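Local coordinates for protein CurJ (Moorea producens 3L, PDB 5TZ6) that belongs to a polyketide synthase as its dehydratase domain, probably carries out a vinylogous dehydration in curacin biosynthesis, and is captured here as an inactive, ligand-bound variant, at residues L57-A62 against C71-I76; A52-L57 against F105-F110. The protein carries 1 engineered substitution. One frame throughout, in Å; residues are numbered along the deposited sequence.

Contact 1. Residues L57-A62 against C71-I76; sequences LLLAAA and CQIEDI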
loop_
_atom_site.group_PDB
_atom_site.type_symbol
_atom_site.label_atom_id
_atom_site.label_comp_id
_atom_site.label_asym_id
_atom_site.label_seq_id
_atom_site.Cartn_x
_atom_site.Cartn_y
_atom_site.Cartn_z
ATOM N N LEU A 57 -10.472 -11.398 -8.590
ATOM C CA LEU A 57 -9.533 -10.529 -7.885
ATOM C C LEU A 57 -8.179 -11.207 -7.704
ATOM O O LEU A 57 -7.124 -10.570 -7.861
ATOM C CB LEU A 57 -10.123 -10.125 -6.535
ATOM C CG LEU A 57 -9.339 -9.173 -5.631
ATOM C CD1 LEU A 57 -9.073 -7.857 -6.334
ATOM C CD2 LEU A 57 -10.116 -8.937 -4.343
ATOM N N LEU A 58 -8.185 -12.502 -7.381
ATOM C CA LEU A 58 -6.912 -13.199 -7.232
ATOM C C LEU A 58 -6.218 -13.361 -8.576
ATOM O O LEU A 58 -4.992 -13.264 -8.655
ATOM C CB LEU A 58 -7.118 -14.546 -6.551
ATOM C CG LEU A 58 -7.397 -14.351 -5.059
ATOM C CD1 LEU A 58 -8.251 -15.475 -4.493
ATOM C CD2 LEU A 58 -6.084 -14.220 -4.298
ATOM N N LEU A 59 -6.974 -13.600 -9.650
ATOM C CA LEU A 59 -6.332 -13.600 -10.959
ATOM C C LEU A 59 -5.651 -12.263 -11.227
ATOM O O LEU A 59 -4.546 -12.224 -11.787
ATOM C CB LEU A 59 -7.338 -13.927 -12.064
ATOM C CG LEU A 59 -7.940 -15.335 -12.034
ATOM C CD1 LEU A 59 -8.795 -15.588 -13.271
ATOM C CD2 LEU A 59 -6.861 -16.389 -11.900
ATOM N N ALA A 60 -6.285 -11.155 -10.835
ATOM C CA ALA A 60 -5.622 -9.860 -10.982
ATOM C C ALA A 60 -4.305 -9.817 -10.207
ATOM O O ALA A 60 -3.244 -9.502 -10.771
ATOM C CB ALA A 60 -6.552 -8.736 -10.532
ATOM N N ALA A 61 -4.351 -10.133 -8.908
ATOM C CA ALA A 61 -3.126 -10.122 -8.107
ATOM C C ALA A 61 -2.040 -10.974 -8.757
ATOM O O ALA A 61 -0.894 -10.534 -8.932
ATOM C CB ALA A 61 -3.428 -10.613 -6.688
ATOM N N ALA A 62 -2.397 -12.206 -9.121
ATOM C CA ALA A 62 -1.499 -13.074 -9.869
ATOM C C ALA A 62 -0.875 -12.327 -11.037
ATOM O O ALA A 62 0.346 -12.355 -11.230
ATOM C CB ALA A 62 -2.261 -14.307 -10.355
ATOM N N CYS A 71 -2.254 -19.555 -14.524
ATOM C CA CYS A 71 -2.067 -19.799 -13.104
ATOM C C CYS A 71 -3.255 -20.578 -12.556
ATOM O O CYS A 71 -4.270 -20.771 -13.229
ATOM C CB CYS A 71 -1.850 -18.495 -12.339
ATOM S SG CYS A 71 -3.335 -17.574 -12.084
ATOM N N GLN A 72 -3.112 -21.025 -11.315
ATOM C CA GLN A 72 -4.086 -21.908 -10.702
ATOM C C GLN A 72 -4.281 -21.528 -9.245
ATOM O O GLN A 72 -3.329 -21.146 -8.551
ATOM C CB GLN A 72 -3.657 -23.375 -10.804
ATOM C CG GLN A 72 -2.349 -23.686 -10.110
ATOM C CD GLN A 72 -1.911 -25.123 -10.313
ATOM O OE1 GLN A 72 -2.425 -25.824 -11.186
ATOM N NE2 GLN A 72 -0.947 -25.567 -9.513
ATOM N N ILE A 73 -5.539 -21.609 -8.815
ATOM C CA ILE A 73 -5.966 -21.359 -7.448
ATOM C C ILE A 73 -6.530 -22.668 -6.920
ATOM O O ILE A 73 -7.426 -23.248 -7.538
ATOM C CB ILE A 73 -7.031 -20.250 -7.401
ATOM C CG1 ILE A 73 -6.617 -19.099 -8.326
ATOM C CG2 ILE A 73 -7.264 -19.789 -5.962
ATOM C CD1 ILE A 73 -7.680 -18.042 -8.514
ATOM N N GLU A 74 -6.027 -23.127 -5.783
ATOM C CA GLU A 74 -6.369 -24.447 -5.278
ATOM C C GLU A 74 -6.896 -24.363 -3.854
ATOM O O GLU A 74 -6.581 -23.434 -3.104
ATOM C CB GLU A 74 -5.171 -25.409 -5.322
ATOM C CG GLU A 74 -4.781 -25.864 -6.707
ATOM C CD GLU A 74 -3.428 -26.542 -6.722
ATOM O OE1 GLU A 74 -2.410 -25.851 -6.504
ATOM O OE2 GLU A 74 -3.382 -27.774 -6.927
ATOM N N ASP A 75 -7.702 -25.359 -3.494
ATOM C CA ASP A 75 -8.286 -25.473 -2.162
ATOM C C ASP A 75 -8.920 -24.158 -1.721
ATOM O O ASP A 75 -8.613 -23.611 -0.657
ATOM C CB ASP A 75 -7.232 -25.946 -1.165
ATOM C CG ASP A 75 -6.558 -27.225 -1.614
ATOM O OD1 ASP A 75 -7.244 -28.072 -2.228
ATOM O OD2 ASP A 75 -5.341 -27.380 -1.372
ATOM N N ILE A 76 -9.812 -23.647 -2.566
ATOM C CA ILE A 76 -10.514 -22.395 -2.303
ATOM C C ILE A 76 -11.658 -22.640 -1.331
ATOM O O ILE A 76 -12.457 -23.568 -1.514
ATOM C CB ILE A 76 -11.047 -21.792 -3.612
ATOM C CG1 ILE A 76 -9.924 -21.645 -4.641
ATOM C CG2 ILE A 76 -11.753 -20.471 -3.341
ATOM C CD1 ILE A 76 -10.428 -21.394 -6.042
#

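Contact 2. Residues A52-L57 against F105-F110; sequences ASHISL and FQVISF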
loop_
_atom_site.group_PDB
_atom_site.type_symbol
_atom_site.label_atom_id
_atom_site.label_comp_id
_atom_site.label_asym_id
_atom_site.label_seq_id
_atom_site.Cartn_x
_atom_site.Cartn_y
_atom_site.Cartn_z
ATOM N N ALA A 52 -16.995 -15.864 -6.858
ATOM C CA ALA A 52 -16.454 -15.714 -8.205
ATOM C C ALA A 52 -15.691 -14.403 -8.336
ATOM O O ALA A 52 -14.620 -14.347 -8.952
ATOM C CB ALA A 52 -17.579 -15.782 -9.241
ATOM N N SER A 53 -16.228 -13.343 -7.737
ATOM C CA SER A 53 -15.550 -12.056 -7.788
ATOM C C SER A 53 -14.175 -12.147 -7.148
ATOM O O SER A 53 -13.187 -11.664 -7.708
ATOM C CB SER A 53 -16.390 -10.989 -7.091
ATOM O OG SER A 53 -15.653 -9.784 -6.966
ATOM N N HIS A 54 -14.094 -12.756 -5.960
ATOM C CA HIS A 54 -12.798 -12.931 -5.309
ATOM C C HIS A 54 -11.846 -13.756 -6.165
ATOM O O HIS A 54 -10.630 -13.528 -6.133
ATOM C CB HIS A 54 -12.990 -13.561 -3.931
ATOM C CG HIS A 54 -13.918 -12.782 -3.053
ATOM N ND1 HIS A 54 -15.151 -13.259 -2.665
ATOM C CD2 HIS A 54 -13.811 -11.539 -2.528
ATOM C CE1 HIS A 54 -15.756 -12.350 -1.920
ATOM N NE2 HIS A 54 -14.964 -11.296 -1.823
ATOM N N ILE A 55 -12.374 -14.709 -6.940
ATOM C CA ILE A 55 -11.526 -15.449 -7.872
ATOM C C ILE A 55 -10.942 -14.506 -8.920
ATOM O O ILE A 55 -9.733 -14.512 -9.188
ATOM C CB ILE A 55 -12.318 -16.600 -8.517
ATOM C CG1 ILE A 55 -12.783 -17.582 -7.432
ATOM C CG2 ILE A 55 -11.515 -17.261 -9.630
ATOM C CD1 ILE A 55 -13.134 -18.952 -7.946
ATOM N N SER A 56 -11.793 -13.677 -9.523
ATOM C CA SER A 56 -11.302 -12.698 -10.489
ATOM C C SER A 56 -10.266 -11.765 -9.857
ATOM O O SER A 56 -9.254 -11.417 -10.487
ATOM C CB SER A 56 -12.495 -11.927 -11.065
ATOM O OG SER A 56 -12.089 -10.802 -11.813
ATOM N N LEU A 57 -10.472 -11.398 -8.590
ATOM C CA LEU A 57 -9.533 -10.529 -7.885
ATOM C C LEU A 57 -8.179 -11.207 -7.704
ATOM O O LEU A 57 -7.124 -10.570 -7.861
ATOM C CB LEU A 57 -10.123 -10.125 -6.535
ATOM C CG LEU A 57 -9.339 -9.173 -5.631
ATOM C CD1 LEU A 57 -9.073 -7.857 -6.334
ATOM C CD2 LEU A 57 -10.116 -8.937 -4.343
ATOM N N PHE A 105 -3.146 -17.559 0.251
ATOM C CA PHE A 105 -3.799 -16.269 0.171
ATOM C C PHE A 105 -5.000 -16.225 1.098
ATOM O O PHE A 105 -5.701 -17.230 1.297
ATOM C CB PHE A 105 -4.240 -15.934 -1.279
ATOM C CG PHE A 105 -5.374 -16.780 -1.774
ATOM C CD1 PHE A 105 -6.689 -16.473 -1.428
ATOM C CD2 PHE A 105 -5.136 -17.880 -2.582
ATOM C CE1 PHE A 105 -7.750 -17.260 -1.873
ATOM C CE2 PHE A 105 -6.194 -18.669 -3.039
ATOM C CZ PHE A 105 -7.501 -18.358 -2.680
ATOM N N GLN A 106 -5.226 -15.029 1.643
ATOM C CA GLN A 106 -6.470 -14.661 2.303
ATOM C C GLN A 106 -6.988 -13.370 1.682
ATOM O O GLN A 106 -6.262 -12.373 1.624
ATOM C CB GLN A 106 -6.268 -14.468 3.809
ATOM C CG GLN A 106 -5.991 -15.745 4.569
ATOM C CD GLN A 106 -5.788 -15.502 6.049
ATOM O OE1 GLN A 106 -4.787 -14.914 6.461
ATOM N NE2 GLN A 106 -6.744 -15.956 6.862
ATOM N N VAL A 107 -8.231 -13.389 1.218
ATOM C CA VAL A 107 -8.953 -12.190 0.812
ATOM C C VAL A 107 -9.859 -11.779 1.965
ATOM O O VAL A 107 -10.791 -12.520 2.324
ATOM C CB VAL A 107 -9.776 -12.421 -0.466
ATOM C CG1 VAL A 107 -10.558 -11.164 -0.807
ATOM C CG2 VAL A 107 -8.883 -12.826 -1.629
ATOM N N ILE A 108 -9.588 -10.585 2.514
ATOM C CA ILE A 108 -10.260 -10.042 3.690
ATOM C C ILE A 108 -10.791 -8.651 3.356
ATOM O O ILE A 108 -10.437 -8.054 2.340
ATOM C CB ILE A 108 -9.330 -9.958 4.919
ATOM C CG1 ILE A 108 -8.310 -8.833 4.740
ATOM C CG2 ILE A 108 -8.619 -11.282 5.157
ATOM C CD1 ILE A 108 -7.464 -8.603 5.968
ATOM N N SER A 109 -11.644 -8.129 4.239
ATOM C CA SER A 109 -12.144 -6.765 4.107
ATOM C C SER A 109 -12.455 -6.182 5.479
ATOM O O SER A 109 -12.559 -6.899 6.479
ATOM C CB SER A 109 -13.392 -6.706 3.226
ATOM O OG SER A 109 -14.510 -7.167 3.953
ATOM N N PHE A 110 -12.616 -4.860 5.505
ATOM C CA PHE A 110 -12.890 -4.107 6.724
ATOM C C PHE A 110 -13.357 -2.710 6.336
ATOM O O PHE A 110 -13.165 -2.267 5.198
ATOM C CB PHE A 110 -11.658 -4.033 7.641
ATOM C CG PHE A 110 -10.409 -3.522 6.962
ATOM C CD1 PHE A 110 -9.508 -4.403 6.382
ATOM C CD2 PHE A 110 -10.130 -2.164 6.915
ATOM C CE1 PHE A 110 -8.354 -3.940 5.761
ATOM C CE2 PHE A 110 -8.979 -1.695 6.299
ATOM C CZ PHE A 110 -8.090 -2.585 5.722
#

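Contact 1. Residues L57-A62 against C71-I76
Ile73 and Cys71 of the strand reach the helix through two different torsions. In Ile73 the CG1 branch stands roughly opposite the carbonyl carbon (chi1 -44°) and continues nearly straight (chi2 172°), so that CD1 is carried out to the helix. In Cys71 the sulfur is held between the backbone N and the carbonyl carbon, which directs SG at the same helical surface. Ile73 CD1 comes to rest 4.0 Å from Leu58 CB, near the root of that side chain, and 3.9 Å from Leu59 CD2. The Leu59 side chain leaves the helix alongside the strand rather than straight at it, yet its CD2 methyl touches both strand residues and lies 3.7 Å from Cys71 SG. The same sulfur is 3.8 Å from Ala62 CB. Alanine suits that position because its single methyl lets the strand come near; on the facing side the small thiol meets Leu59 and Ala62, while the longer isoleucine reaches the base of Leu58 and the CD2 of Leu59. No hydrogen bond joins the segments: the contact is wholly apolar and its touching residues are buried. Strand alternation turns Gln72 away from the helix, where NE2 hydrogen-bonds Ser140 OG. Phe250 of the adjacent strand 239-250 touches Leu59, and Phe105 of the more distant strand 102-110 touches Ile73. The axes of segments 57-62 and 71-74 approach to 9.7 Å and run at 134°. A helix packed on a curved antiparallel sheet is characteristic of a hotdog unit, here the first of two in a polyketide synthase dehydratase.

Contact 2. Residues A52-L57 against F105-F110
Val107 supplies most of the buried surface here, with His54 and Leu57 meeting it from the central helix of the hotdog fold. The two helical residues are three positions apart, so both face the same way, toward strand 105-110, and they share one valine. A beta-branched valine fits a strand well, and its short side chain offers a compact apolar knuckle to larger groups. The His54 imidazole packs obliquely against the valine methyl CG1 and also meets Ala135 of the next strand. This histidine lies one turn beyond Pro50 and Gly51, which help line the pocket of the bound hydroxy acid, so the packing joins the pocket end of the helix to the sheet. On the reverse face of the strand, Gln106 and Ile108 touch Leu20 of the second subunit, and inner helix and dimer partner therefore use alternate residues. Leu57 adds a branched apolar side chain, on which Leu11 and Ile12 also pack. No hydrogen bond crosses between the segments. Val107 CG1, turned opposite the backbone N (chi1 177°), comes within 4.2 Å of Leu57 CD2.

After several strands near the N terminus, the chain enters helix 51-65, whose first part supplies one side of contact 2 and whose later part supplies one side of contact 1; Leu57 belongs to both segments. Contact 1 closes first, when the chain turns back into strand 71-77 after a short connection. Contact 2 closes only at strand 102-110, so its larger loop encloses contact 1 entirely. Strand 132-141 lies between the two strands in sheet order. The contacts merge inside the core: Phe105 packs against Leu58, Ile73 CD1 lies 4.1 Å from Ile55 CG2, and Val107 CG2 lies 4.0 Å from Leu58 CD1. One helix is thus tied to two separated strands of the same hotdog unit.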